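Local structure of cytochrome P450 reductase (Amycolatopsis methanolica 239, 5OGX) at residues 242-247 and 270-275. The protein passes electrons from NADH through FAD and a [2Fe-2S] cluster to a partner cytochrome P450 that O-demethylates lignin-derived aromatic compounds. Residues are numbered along the deposited sequence; the frame is centred on the assembly and turned at random.
Sequences HGVRGA and PVLSDE
Val271 pairs in parallel register with Gly243: its N-H reaches His242 O at 2.9 Å and its O takes Val244 N in a nearly straight bond (169° at the hydrogen), and Ser273 N bonds to Val244 O. These are the C-terminal parts of neighbouring strands in the parallel sheet of the NAD-binding domain, joined by helix 253-262 as a beta-alpha-beta unit. Further on both chains turn a corner yet stay coupled, because Arg245 O accepts from two successive amides, Asp274 N on a lone pair and Glu275 N tilted 25° from the carbonyl plane.

On the sheet face shared by Val244 and Leu272, two branched aliphatic side chains lie side by side, CG2 of the valine 3.6 Å from CD2 of the leucine. The longer leucine also lays CD1 against Ala247, 4.2 Å from its CB. The other valine methyl, CG1, sits over the His242 ring toward its rim, while His242 NE2 is hydrogen-bonded to Gly216 O. Gly246 lies beside the Glu275 carboxylate, its CA 3.6 Å from OE1, where a CB would collide with that oxygen.

At the corner, polar residues suit the partly exposed surface. Ser273 OG, between the backbone N and the carbonyl carbon (chi1 59°), donates to Asp274 OD1 from above the carboxylate plane. An alanine here would probably deprive OD1 of that hydrogen bond and let the carboxylate turn more easily. Asp274 OD2 rests 3.2 Å from Arg245 CG, against the arginine's aliphatic stem. The guanidinium, near FAD-binding Arg166, makes a long salt bridge from NH1, 3.9 Å, to Glu275 OE2, while the carboxylate's stronger salt bridge runs from OE1 to Arg115. One water ties the far end, accepting from Ala247 N at 2.8 Å and donating to Glu275 O at 2.7 Å.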
loop_
_atom_site.group_PDB
_atom_site.type_symbol
_atom_site.label_atom_id
_atom_site.label_comp_id
_atom_site.label_asym_id
_atom_site.label_seq_id
_atom_site.Cartn_x
_atom_site.Cartn_y
_atom_site.Cartn_z
ATOM N N HIS A 242 13.357 -9.224 -3.517
ATOM C CA HIS A 242 13.240 -8.789 -2.124
ATOM C C HIS A 242 14.557 -8.147 -1.703
ATOM O O HIS A 242 15.564 -8.842 -1.539
ATOM C CB HIS A 242 12.885 -9.968 -1.221
ATOM C CG HIS A 242 12.514 -9.564 0.170
ATOM N ND1 HIS A 242 12.552 -10.436 1.239
ATOM C CD2 HIS A 242 12.078 -8.377 0.662
ATOM C CE1 HIS A 242 12.165 -9.799 2.332
ATOM N NE2 HIS A 242 11.857 -8.552 2.009
ATOM N N GLY A 243 14.553 -6.824 -1.524
ATOM C CA GLY A 243 15.789 -6.137 -1.182
ATOM C C GLY A 243 15.926 -5.979 0.319
ATOM O O GLY A 243 15.098 -5.319 0.955
ATOM N N VAL A 244 16.961 -6.587 0.904
ATOM C CA VAL A 244 17.187 -6.551 2.342
ATOM C C VAL A 244 18.671 -6.318 2.600
ATOM O O VAL A 244 19.503 -6.360 1.694
ATOM C CB VAL A 244 16.740 -7.852 3.040
ATOM C CG1 VAL A 244 15.232 -8.066 2.909
ATOM C CG2 VAL A 244 17.489 -9.027 2.458
ATOM N N ARG A 245 18.997 -6.072 3.866
ATOM C CA ARG A 245 20.390 -5.850 4.230
ATOM C C ARG A 245 21.194 -7.146 4.192
ATOM O O ARG A 245 22.342 -7.158 3.729
ATOM C CB ARG A 245 20.465 -5.210 5.615
ATOM C CG ARG A 245 20.229 -3.709 5.601
ATOM C CD ARG A 245 20.301 -3.123 7.006
ATOM N NE ARG A 245 19.366 -3.782 7.916
ATOM C CZ ARG A 245 19.727 -4.485 8.985
ATOM N NH1 ARG A 245 21.011 -4.627 9.295
ATOM N NH2 ARG A 245 18.801 -5.047 9.749
ATOM N N GLY A 246 20.625 -8.239 4.701
ATOM C CA GLY A 246 21.361 -9.489 4.797
ATOM C C GLY A 246 20.411 -10.663 4.850
ATOM O O GLY A 246 19.191 -10.497 4.936
ATOM N N ALA A 247 20.993 -11.871 4.827
ATOM C CA ALA A 247 20.170 -13.075 4.798
ATOM C C ALA A 247 19.288 -13.183 6.033
ATOM O O ALA A 247 18.195 -13.762 5.967
ATOM C CB ALA A 247 21.050 -14.319 4.661
ATOM N N PRO A 270 16.068 -12.877 -3.682
ATOM C CA PRO A 270 16.627 -12.038 -2.617
ATOM C C PRO A 270 17.809 -11.243 -3.142
ATOM O O PRO A 270 18.563 -11.710 -3.998
ATOM C CB PRO A 270 17.068 -13.059 -1.556
ATOM C CG PRO A 270 16.266 -14.280 -1.849
ATOM C CD PRO A 270 16.107 -14.310 -3.337
ATOM N N VAL A 271 17.952 -10.015 -2.641
ATOM C CA VAL A 271 19.079 -9.151 -2.992
ATOM C C VAL A 271 19.578 -8.504 -1.714
ATOM O O VAL A 271 18.822 -7.785 -1.052
ATOM C CB VAL A 271 18.698 -8.072 -4.030
ATOM C CG1 VAL A 271 19.958 -7.384 -4.546
ATOM C CG2 VAL A 271 17.919 -8.690 -5.205
ATOM N N LEU A 272 20.844 -8.755 -1.359
ATOM C CA LEU A 272 21.403 -8.317 -0.083
ATOM C C LEU A 272 22.366 -7.158 -0.300
ATOM O O LEU A 272 23.331 -7.281 -1.063
ATOM C CB LEU A 272 22.129 -9.460 0.634
ATOM C CG LEU A 272 21.563 -10.881 0.595
ATOM C CD1 LEU A 272 22.363 -11.805 1.517
ATOM C CD2 LEU A 272 20.098 -10.936 0.948
ATOM N N SER A 273 22.121 -6.048 0.398
ATOM C CA SER A 273 22.878 -4.823 0.183
ATOM C C SER A 273 24.083 -4.669 1.105
ATOM O O SER A 273 25.085 -4.068 0.699
ATOM C CB SER A 273 21.955 -3.612 0.354
ATOM O OG SER A 273 21.389 -3.602 1.655
ATOM N N ASP A 274 24.022 -5.190 2.327
ATOM C CA ASP A 274 25.032 -4.926 3.349
ATOM C C ASP A 274 25.842 -6.150 3.745
ATOM O O ASP A 274 27.061 -6.047 3.919
ATOM C CB ASP A 274 24.376 -4.353 4.613
ATOM C CG ASP A 274 23.703 -3.006 4.379
ATOM O OD1 ASP A 274 23.687 -2.519 3.229
ATOM O OD2 ASP A 274 23.181 -2.432 5.361
ATOM N N GLU A 275 25.202 -7.303 3.917
ATOM C CA GLU A 275 25.859 -8.490 4.468
ATOM C C GLU A 275 25.904 -9.583 3.412
ATOM O O GLU A 275 24.934 -10.349 3.267
ATOM C CB GLU A 275 25.128 -8.979 5.718
ATOM C CG GLU A 275 25.266 -8.056 6.923
ATOM C CD GLU A 275 24.060 -8.102 7.844
ATOM O OE1 GLU A 275 23.312 -9.100 7.804
ATOM O OE2 GLU A 275 23.864 -7.137 8.614
HETATM O O HOH W 1 23.811 -12.142 4.919
#